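Local coordinates for protein cyanophycinase-like exopeptidase (actinobacterium SCGC AAA027-L06, PDB 6NQC) that probably hydrolyses peptide bonds as a serine exopeptidase of family S51, the family of cyanophycinase and dipeptidase E, at residues A[182-187]-A[211-216]; A[158-163]-A[176-181]; A[204-209]-A[241-246]; A[219-224]-A[232-237]. All coordinates share one frame; numbering follows the deposited sequence.

Contacts 1 and 3 lie within and beside the same small mixed sheet: contact 1 pairs strands 184-187 and 213-217 in a buried setting, while contact 3, at the surface, brings residues 206-208, at the end of helix 199-205, to strand 240-244, the other neighbour of 213-217. Contacts 2 and 4 are partly buried. Contact 4 is a hairpin of the large sheet, held by backbone bonds, aliphatic side chains and a tryptophan; contact 2 ties two loops through carbonyl oxygens next to the presumed nucleophile elbow. Ser161 of contact 2 meets Val184 of contact 1, whose Ile215 touches Leu223 of contact 4. Contact 3 has a methyl touch and a long salt bridge, while a short two-pronged one edges contact 1.

Contact 1 (A[182-187]-A[211-216]); sequences ENVRVI and DSILIG
Val186 and Ile215 meet on one face of a parallel strand pair, CG2 of Val186 lying 3.8 Å from CG1 of Ile215, and Val184 CG1 reaches the CD1 end of the same isoleucine. The chi1 of Ile215, 66°, places CG1 between its own N and carbonyl carbon, which turns CD1 toward both valines. On the reverse face, Ile187 CD1 packs against Leu214 CD1 at 3.9 Å. Between the faces the backbones join in parallel register: Ile213 N binds Asn183 O, Arg185 N binds Ile213 O, Ile215 N binds Arg185 O, and Ile187 N binds Ile215 O at 2.8 Å.

Outward from Leu214, the same CD1 methyl sits over the centre of one face of the Arg185 guanidinium, 3.5 Å from CZ. The arginine chain leaves the strand extended and then bends at chi3 (76°), presenting its NE side to Asp211. The two groups are nearly coplanar, 14° apart, and the grip is side-on: NE to OD1 at 2.7 Å and NH2 to OD2 at 2.9 Å, both almost straight and both on syn lone pairs. NH2 also bonds Leu205 O, and OD2 has a second charged mate in Lys244. Were Arg185 replaced by an alanine, the Asp211 carboxylate would probably lose its two-pronged partner and the Leu214 methyl the flat group it rests on. Strand 184-187, helix 199-205 and strand 213-217 together form a beta-alpha-beta unit, whose two parallel strands are joined here.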
# COMPACT_ATOMS: atom_id res chain seq x y z
N GLU A 182 7.16 8.59 6.55
CA GLU A 182 8.53 8.70 7.04
C GLU A 182 8.68 8.16 8.45
O GLU A 182 9.77 7.66 8.81
CB GLU A 182 9.00 10.16 6.97
CG GLU A 182 9.88 10.47 5.76
CD GLU A 182 10.18 11.97 5.58
OE1 GLU A 182 10.32 12.69 6.61
OE2 GLU A 182 10.27 12.42 4.41
N ASN A 183 7.64 8.27 9.27
CA ASN A 183 7.76 7.94 10.69
C ASN A 183 6.86 6.79 11.12
O ASN A 183 6.71 6.56 12.33
CB ASN A 183 7.48 9.18 11.54
CG ASN A 183 6.04 9.62 11.48
OD1 ASN A 183 5.39 9.53 10.44
ND2 ASN A 183 5.54 10.12 12.60
N VAL A 184 6.28 6.06 10.19
CA VAL A 184 5.37 4.98 10.52
C VAL A 184 5.80 3.75 9.72
O VAL A 184 6.20 3.86 8.56
CB VAL A 184 3.91 5.36 10.21
CG1 VAL A 184 3.04 4.17 10.54
CG2 VAL A 184 3.51 6.59 10.99
N ARG A 185 5.74 2.60 10.36
CA ARG A 185 5.88 1.31 9.70
C ARG A 185 4.74 0.39 10.11
O ARG A 185 4.26 0.43 11.25
CB ARG A 185 7.21 0.68 10.05
CG ARG A 185 7.40 -0.73 9.49
CD ARG A 185 8.86 -1.17 9.71
NE ARG A 185 9.21 -1.55 11.07
CZ ARG A 185 9.01 -2.75 11.63
NH1 ARG A 185 8.37 -3.72 10.98
NH2 ARG A 185 9.40 -2.95 12.86
N VAL A 186 4.36 -0.50 9.19
CA VAL A 186 3.18 -1.34 9.30
C VAL A 186 3.58 -2.81 9.34
O VAL A 186 4.32 -3.29 8.48
CB VAL A 186 2.22 -1.12 8.10
CG1 VAL A 186 1.14 -2.23 8.04
CG2 VAL A 186 1.65 0.27 8.14
N ILE A 187 2.98 -3.54 10.28
CA ILE A 187 2.96 -4.99 10.27
C ILE A 187 1.56 -5.42 9.80
O ILE A 187 0.59 -5.16 10.53
CB ILE A 187 3.29 -5.58 11.64
CG1 ILE A 187 4.69 -5.11 12.04
CG2 ILE A 187 3.25 -7.08 11.56
CD1 ILE A 187 5.05 -5.36 13.49
N ASP A 211 12.96 2.44 13.31
CA ASP A 211 11.55 2.68 13.61
C ASP A 211 11.34 4.00 14.35
O ASP A 211 12.19 4.48 15.11
CB ASP A 211 10.98 1.57 14.50
CG ASP A 211 10.60 0.32 13.73
OD1 ASP A 211 10.39 0.37 12.49
OD2 ASP A 211 10.52 -0.75 14.40
N SER A 212 10.17 4.58 14.15
CA SER A 212 9.65 5.62 15.03
C SER A 212 8.35 5.06 15.60
O SER A 212 8.35 4.45 16.66
CB SER A 212 9.45 6.94 14.30
OG SER A 212 10.68 7.39 13.73
N ILE A 213 7.24 5.21 14.84
CA ILE A 213 5.94 4.66 15.20
C ILE A 213 5.73 3.36 14.44
O ILE A 213 5.95 3.27 13.22
CB ILE A 213 4.79 5.65 14.90
CG1 ILE A 213 4.92 6.90 15.75
CG2 ILE A 213 3.43 4.93 15.07
CD1 ILE A 213 4.04 8.01 15.32
N LEU A 214 5.33 2.33 15.18
CA LEU A 214 5.10 1.00 14.64
C LEU A 214 3.66 0.64 14.89
O LEU A 214 3.19 0.70 16.04
CB LEU A 214 6.02 -0.03 15.30
CG LEU A 214 5.83 -1.47 14.86
CD1 LEU A 214 6.24 -1.60 13.36
CD2 LEU A 214 6.63 -2.46 15.69
N ILE A 215 2.96 0.19 13.84
CA ILE A 215 1.56 -0.17 13.99
C ILE A 215 1.34 -1.53 13.38
O ILE A 215 2.04 -1.94 12.44
CB ILE A 215 0.59 0.85 13.35
CG1 ILE A 215 0.73 0.88 11.82
CG2 ILE A 215 0.89 2.21 13.93
CD1 ILE A 215 -0.33 1.77 11.13
N GLY A 216 0.32 -2.21 13.88
CA GLY A 216 -0.16 -3.44 13.29
C GLY A 216 -1.55 -3.23 12.73
O GLY A 216 -2.38 -2.55 13.34
O HOH W 1 11.30 6.15 11.49

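Contact 2 (A[158-163]-A[176-181]); sequences MVLSTH and EGFGII
Val159 and Phe178 form the close end of this loop-to-loop contact, with CG2 of Val159 3.5 Å from CE2 of the ring. Val159 CB stands over one ring face, whereas Leu160 CD2 comes to the ring edge, 4.2 Å from CD2 of Phe178. Trp137 stacks on the phenylalanine, and Leu131 adds to its surroundings. The backbone at its root is held too: Phe178 N gives Val159 O a nearly straight 2.8 Å bond. Replacing Phe178 with an alanine would probably open a gap beside Val159 and Leu160 and take from Trp137 its stacking partner. Farther on, Leu160 CB packs on Ile181 CG1 at 4.1 Å, and Ile180 CD1 approaches Leu160 CD2.

The first loop leaves helix 155-158 through a type I turn, Met158 to Ser161. That helix follows what is probably the nucleophile elbow of the S51 peptidase, a GxSxG pattern that Val159 touches, and residues 176-181 lie against this turn. Leu160 O receives Ile181 N at 3.2 Å and, more weakly, Ile180 N. Ser161 O takes Gly179 N from well above the carbonyl plane. Gly177 fits close to this turn, where a side chain would collide with Ser161 O and Val159 O, and its N reaches Thr162 O at 2.9 Å.

Toward solvent the contact thins. His163 pairs with Glu176 in the short two-stranded sheet as an antiparallel non-hydrogen-bonded pair. There Thr162 OG1, set between its own N and carbonyl carbon (chi1 59°), is turned to ND1 of His163, hydrogen-bonded at 2.6 Å, while the Glu176 side chain, extended beyond CG, lies exposed.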
# COMPACT_ATOMS: atom_id res chain seq x y z
N MET A 158 3.96 -2.56 3.55
CA MET A 158 5.28 -2.59 4.21
C MET A 158 6.29 -1.74 3.46
O MET A 158 7.17 -1.10 4.07
CB MET A 158 5.77 -4.04 4.33
CG MET A 158 4.88 -4.90 5.23
SD MET A 158 5.31 -6.65 5.25
CE MET A 158 6.96 -6.57 5.98
N VAL A 159 6.19 -1.70 2.12
CA VAL A 159 7.26 -1.04 1.38
C VAL A 159 7.11 0.48 1.36
O VAL A 159 7.99 1.18 0.86
CB VAL A 159 7.35 -1.51 -0.08
CG1 VAL A 159 7.64 -3.01 -0.17
CG2 VAL A 159 6.04 -1.21 -0.80
N LEU A 160 6.03 1.02 1.93
CA LEU A 160 5.85 2.46 1.96
C LEU A 160 6.69 3.15 3.05
O LEU A 160 6.90 4.37 2.96
CB LEU A 160 4.35 2.79 2.16
CG LEU A 160 3.42 2.16 1.10
CD1 LEU A 160 1.98 2.50 1.32
CD2 LEU A 160 3.90 2.56 -0.29
N SER A 161 7.18 2.39 4.04
CA SER A 161 8.08 2.90 5.06
C SER A 161 9.49 3.09 4.49
O SER A 161 9.77 2.78 3.33
CB SER A 161 8.15 1.93 6.24
OG SER A 161 6.92 1.87 6.94
N THR A 162 10.39 3.56 5.36
CA THR A 162 11.78 3.75 4.93
C THR A 162 12.50 2.41 4.83
O THR A 162 13.41 2.26 4.02
CB THR A 162 12.56 4.65 5.92
OG1 THR A 162 12.55 4.07 7.24
CG2 THR A 162 12.00 6.05 5.94
N HIS A 163 12.09 1.41 5.63
CA HIS A 163 12.78 0.14 5.72
C HIS A 163 11.80 -1.02 5.84
O HIS A 163 10.71 -0.88 6.42
CB HIS A 163 13.73 0.12 6.91
CG HIS A 163 14.79 1.16 6.80
ND1 HIS A 163 14.57 2.47 7.13
CD2 HIS A 163 16.05 1.11 6.29
CE1 HIS A 163 15.66 3.17 6.88
NE2 HIS A 163 16.56 2.37 6.36
N GLU A 176 15.69 -1.29 1.99
CA GLU A 176 15.19 0.07 1.83
C GLU A 176 13.84 0.06 1.09
O GLU A 176 13.70 -0.53 0.03
CB GLU A 176 16.22 0.89 1.06
CG GLU A 176 15.86 2.34 0.84
CD GLU A 176 17.04 3.15 0.26
OE1 GLU A 176 18.19 2.67 0.31
OE2 GLU A 176 16.79 4.28 -0.26
N GLY A 177 12.85 0.71 1.69
CA GLY A 177 11.57 0.93 1.07
C GLY A 177 11.48 2.29 0.41
O GLY A 177 12.47 3.00 0.24
N PHE A 178 10.26 2.65 0.04
CA PHE A 178 10.03 3.87 -0.73
C PHE A 178 10.04 5.10 0.16
O PHE A 178 10.31 6.19 -0.32
CB PHE A 178 8.71 3.77 -1.47
CG PHE A 178 8.58 2.56 -2.36
CD1 PHE A 178 9.68 2.02 -3.00
CD2 PHE A 178 7.35 1.96 -2.54
CE1 PHE A 178 9.54 0.92 -3.82
CE2 PHE A 178 7.20 0.84 -3.34
CZ PHE A 178 8.25 0.34 -4.00
N GLY A 179 9.73 4.95 1.46
CA GLY A 179 9.90 6.00 2.43
C GLY A 179 8.92 7.16 2.35
O GLY A 179 9.28 8.27 2.69
N ILE A 180 7.69 6.92 1.94
CA ILE A 180 6.73 8.00 1.89
C ILE A 180 5.89 8.17 3.14
O ILE A 180 5.25 9.22 3.31
CB ILE A 180 5.80 7.82 0.67
CG1 ILE A 180 5.06 6.51 0.76
CG2 ILE A 180 6.63 7.99 -0.60
CD1 ILE A 180 3.83 6.51 -0.08
N ILE A 181 5.79 7.16 4.00
CA ILE A 181 5.40 7.39 5.38
C ILE A 181 6.72 7.41 6.15
O ILE A 181 7.38 6.37 6.34
CB ILE A 181 4.40 6.38 5.89
CG1 ILE A 181 4.82 4.94 5.62
CG2 ILE A 181 3.06 6.57 5.18
CD1 ILE A 181 3.85 3.94 6.13

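Contact 3 (A[204-209]-A[241-246]); sequences ILLDLP and HILKGL
Leu243 opens the contact on strand 240-244, its CD1 meeting Leu206 CD2 at 4.2 Å near the end of helix 199-205. Leu243 also touches Leu214 and Ile187, so this methyl contact continues the apolar layer between the helix and the small sheet. Leu243 and the next residue, Lys244, both face Leu214 in a classic beta bulge, which lets two consecutive side chains point toward segment 204-209.

Lys244 does the longer reaching. Its chain starts extended, CG anti to the backbone N (chi1 -178°), and then bends at chi3 and chi4, bringing NZ obliquely across to Asp207. The ammonium lies 3.6 Å from OD1, a long salt bridge, and 3.7 Å from Leu206 O. Each charge has its stronger partner outside this pair: Lys244 NZ with Asp211 OD2, and Asp207 OD1 with Arg171.

The lysine therefore sits between two carboxylates, those of Asp207 and Asp211, and its positive charge is likely to ease their proximity. The direct contact is slight, one methyl touch and one long ionic pair, with the charges shared among several residues at a partly exposed place where solvent would probably weaken the attraction.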
# COMPACT_ATOMS: atom_id res chain seq x y z
N ILE A 204 12.57 -9.33 15.02
CA ILE A 204 12.95 -8.40 13.95
C ILE A 204 11.73 -7.63 13.46
O ILE A 204 11.74 -6.41 13.34
CB ILE A 204 13.64 -9.19 12.83
CG1 ILE A 204 14.99 -9.77 13.30
CG2 ILE A 204 13.86 -8.32 11.57
CD1 ILE A 204 15.64 -10.79 12.36
N LEU A 205 10.66 -8.36 13.12
CA LEU A 205 9.42 -7.75 12.65
C LEU A 205 8.92 -6.69 13.62
O LEU A 205 8.39 -5.65 13.20
CB LEU A 205 8.37 -8.83 12.44
CG LEU A 205 7.04 -8.49 11.79
CD1 LEU A 205 7.21 -7.64 10.56
CD2 LEU A 205 6.35 -9.81 11.36
N LEU A 206 9.11 -6.91 14.92
CA LEU A 206 8.58 -5.99 15.92
C LEU A 206 9.52 -4.86 16.30
O LEU A 206 9.12 -3.99 17.07
CB LEU A 206 8.19 -6.77 17.18
CG LEU A 206 6.91 -7.59 17.03
CD1 LEU A 206 6.70 -8.54 18.19
CD2 LEU A 206 5.74 -6.62 16.86
N ASP A 207 10.76 -4.84 15.80
CA ASP A 207 11.72 -3.87 16.37
C ASP A 207 12.89 -3.71 15.41
O ASP A 207 13.83 -4.50 15.43
CB ASP A 207 12.19 -4.34 17.75
CG ASP A 207 13.24 -3.47 18.35
OD1 ASP A 207 13.39 -2.30 17.89
OD2 ASP A 207 13.91 -3.96 19.29
N LEU A 208 12.82 -2.65 14.60
CA LEU A 208 13.90 -2.23 13.74
C LEU A 208 14.54 -0.97 14.27
O LEU A 208 13.84 -0.10 14.83
CB LEU A 208 13.46 -1.97 12.29
CG LEU A 208 12.88 -3.19 11.56
CD1 LEU A 208 12.42 -2.75 10.14
CD2 LEU A 208 13.88 -4.31 11.41
N PRO A 209 15.86 -0.82 14.08
CA PRO A 209 16.56 0.36 14.63
C PRO A 209 16.18 1.65 13.94
O PRO A 209 16.54 2.72 14.43
CB PRO A 209 18.04 0.04 14.39
CG PRO A 209 18.03 -0.86 13.16
CD PRO A 209 16.75 -1.68 13.27
N HIS A 241 -3.45 -1.74 15.66
CA HIS A 241 -2.74 -1.78 16.92
C HIS A 241 -1.58 -0.80 16.90
O HIS A 241 -0.72 -0.85 16.02
CB HIS A 241 -2.24 -3.20 17.18
CG HIS A 241 -3.29 -4.23 16.95
ND1 HIS A 241 -4.01 -4.80 17.98
CD2 HIS A 241 -3.77 -4.77 15.80
CE1 HIS A 241 -4.88 -5.66 17.48
NE2 HIS A 241 -4.75 -5.66 16.16
N ILE A 242 -1.60 0.12 17.86
CA ILE A 242 -0.45 1.01 18.07
C ILE A 242 0.55 0.27 18.94
O ILE A 242 0.26 -0.05 20.09
CB ILE A 242 -0.89 2.33 18.71
CG1 ILE A 242 -2.08 2.91 17.96
CG2 ILE A 242 0.28 3.31 18.77
CD1 ILE A 242 -1.92 2.89 16.42
N LEU A 243 1.74 0.02 18.40
CA LEU A 243 2.68 -0.88 19.08
C LEU A 243 3.87 -0.17 19.71
O LEU A 243 4.29 -0.56 20.81
CB LEU A 243 3.21 -1.94 18.11
CG LEU A 243 2.13 -2.79 17.44
CD1 LEU A 243 2.74 -3.71 16.44
CD2 LEU A 243 1.34 -3.57 18.47
N LYS A 244 4.43 0.83 19.05
CA LYS A 244 5.66 1.49 19.49
C LYS A 244 5.65 2.91 18.97
O LYS A 244 5.11 3.18 17.89
CB LYS A 244 6.90 0.74 19.00
CG LYS A 244 8.18 1.35 19.48
CD LYS A 244 9.34 0.40 19.31
CE LYS A 244 10.10 0.72 18.04
NZ LYS A 244 10.37 -0.51 17.28
N GLY A 245 6.29 3.81 19.75
CA GLY A 245 6.41 5.21 19.42
C GLY A 245 5.23 6.07 19.85
O GLY A 245 5.32 7.30 19.78
N LEU A 246 4.12 5.45 20.24
CA LEU A 246 2.97 6.05 20.87
C LEU A 246 2.40 5.04 21.86
O LEU A 246 2.69 3.84 21.77
CB LEU A 246 1.92 6.44 19.83
CG LEU A 246 2.30 7.62 18.96
CD1 LEU A 246 1.22 7.75 17.85
CD2 LEU A 246 2.38 8.90 19.74

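Contact 4 (A[219-224]-A[232-237]); sequences EVTALV and WQVVGD
Leu223 and Trp232 lock together near the turn of a beta hairpin, strands 221-225 and 232-236, which lies in the large mixed sheet between strands 26-29 and 256-257. The leucine branch point is the bump: CG rests 3.7 Å from Trp232 CB, and CD2 lies 3.8 Å from CE3, the two side chains crossing at about a right angle. CG stands anti to the backbone N (chi1 -166°), beside Trp232; the other methyl, CD1, meets Val234 CG2 at 3.6 Å, so the leucine fits between tryptophan and valine. Phe259 also meets the indole, and Leu26 and Leu28 touch it.

Along the same side, Thr221 CG2 nestles against Val235 O at 3.3 Å and also approaches Val234 CG1. The reverse face is shallower: the small Ala222 lies beside Val235, and Val224 CG1 touches Val235 CG2 at 4.1 Å. Phe41 of helix 39-51 packs on all three of these residues.

Two antiparallel hydrogen-bonded pairs, Ala222 with Val235 and Val224 with Gln233, fix the strands, each by bonds in both directions. Gly236 fills the tight place opposite Thr221, where a side chain would run into Val220 O. Just before the strand, Glu219 bonds His189 and may be the acid of a Ser-His-Glu triad, as the geometry suggests. Thr221 OG1 binds Glu219 O and takes a bond from Ala238 N. At the open end Val220 CG1 leans on the Asp237 carboxylate, and Asp237 N reaches Val220 O at 2.9 Å with an N-H...O angle of 173°.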
# COMPACT_ATOMS: atom_id res chain seq x y z
N GLU A 219 -6.02 -8.41 9.48
CA GLU A 219 -6.60 -8.79 8.20
C GLU A 219 -7.93 -8.06 7.97
O GLU A 219 -8.67 -7.70 8.90
CB GLU A 219 -6.79 -10.30 8.16
CG GLU A 219 -5.44 -11.02 8.16
CD GLU A 219 -5.48 -12.45 7.72
OE1 GLU A 219 -6.48 -13.13 8.01
OE2 GLU A 219 -4.50 -12.87 7.11
N VAL A 220 -8.15 -7.74 6.69
CA VAL A 220 -9.35 -7.07 6.20
C VAL A 220 -9.63 -5.80 6.98
O VAL A 220 -10.78 -5.45 7.22
CB VAL A 220 -10.54 -8.05 6.25
CG1 VAL A 220 -11.70 -7.51 5.41
CG2 VAL A 220 -10.12 -9.41 5.78
N THR A 221 -8.56 -5.09 7.34
CA THR A 221 -8.63 -3.81 8.03
C THR A 221 -7.65 -2.88 7.33
O THR A 221 -6.66 -3.33 6.73
CB THR A 221 -8.29 -3.95 9.50
OG1 THR A 221 -9.08 -5.01 10.07
CG2 THR A 221 -8.55 -2.69 10.28
N ALA A 222 -7.95 -1.58 7.40
CA ALA A 222 -7.12 -0.57 6.77
C ALA A 222 -7.07 0.67 7.65
O ALA A 222 -7.92 0.90 8.52
CB ALA A 222 -7.61 -0.21 5.34
N LEU A 223 -6.05 1.46 7.41
CA LEU A 223 -5.88 2.79 7.97
C LEU A 223 -5.68 3.74 6.80
O LEU A 223 -4.88 3.46 5.90
CB LEU A 223 -4.70 2.82 8.92
CG LEU A 223 -4.55 4.03 9.85
CD1 LEU A 223 -5.66 3.99 10.91
CD2 LEU A 223 -3.17 4.01 10.49
N VAL A 224 -6.41 4.85 6.79
CA VAL A 224 -6.39 5.77 5.68
C VAL A 224 -6.20 7.19 6.19
O VAL A 224 -6.81 7.59 7.19
CB VAL A 224 -7.68 5.69 4.83
CG1 VAL A 224 -8.88 6.08 5.67
CG2 VAL A 224 -7.57 6.56 3.61
N TRP A 232 -5.41 9.86 10.61
CA TRP A 232 -5.58 8.54 10.04
C TRP A 232 -6.84 7.92 10.62
O TRP A 232 -7.07 7.97 11.83
CB TRP A 232 -4.40 7.66 10.40
CG TRP A 232 -3.10 8.05 9.80
CD1 TRP A 232 -2.23 8.97 10.27
CD2 TRP A 232 -2.53 7.52 8.60
NE1 TRP A 232 -1.13 9.05 9.44
CE2 TRP A 232 -1.30 8.16 8.40
CE3 TRP A 232 -2.95 6.55 7.67
CZ2 TRP A 232 -0.47 7.87 7.33
CZ3 TRP A 232 -2.15 6.29 6.59
CH2 TRP A 232 -0.91 6.94 6.43
N GLN A 233 -7.60 7.26 9.78
CA GLN A 233 -8.86 6.68 10.21
C GLN A 233 -8.89 5.20 9.85
O GLN A 233 -8.42 4.80 8.79
CB GLN A 233 -10.02 7.42 9.56
CG GLN A 233 -11.32 7.24 10.33
CD GLN A 233 -12.48 7.93 9.65
OE1 GLN A 233 -12.31 8.97 9.01
NE2 GLN A 233 -13.66 7.35 9.78
N VAL A 234 -9.42 4.42 10.78
CA VAL A 234 -9.48 2.97 10.67
C VAL A 234 -10.72 2.63 9.86
O VAL A 234 -11.77 3.26 10.03
CB VAL A 234 -9.55 2.31 12.06
CG1 VAL A 234 -9.69 0.77 11.91
CG2 VAL A 234 -8.38 2.66 12.91
N VAL A 235 -10.59 1.63 8.99
CA VAL A 235 -11.67 1.14 8.14
C VAL A 235 -11.63 -0.38 8.14
O VAL A 235 -10.56 -1.00 8.21
CB VAL A 235 -11.55 1.70 6.70
CG1 VAL A 235 -12.65 1.12 5.81
CG2 VAL A 235 -11.60 3.23 6.69
N GLY A 236 -12.80 -0.99 8.05
CA GLY A 236 -12.89 -2.42 7.83
C GLY A 236 -13.26 -3.23 9.05
O GLY A 236 -13.87 -2.76 10.01
N ASP A 237 -12.87 -4.49 9.00
CA ASP A 237 -13.47 -5.53 9.83
C ASP A 237 -12.84 -5.70 11.21
O ASP A 237 -13.54 -6.15 12.12
CB ASP A 237 -13.41 -6.86 9.07
CG ASP A 237 -14.51 -6.97 7.99
OD1 ASP A 237 -15.34 -6.05 7.86
OD2 ASP A 237 -14.52 -7.97 7.25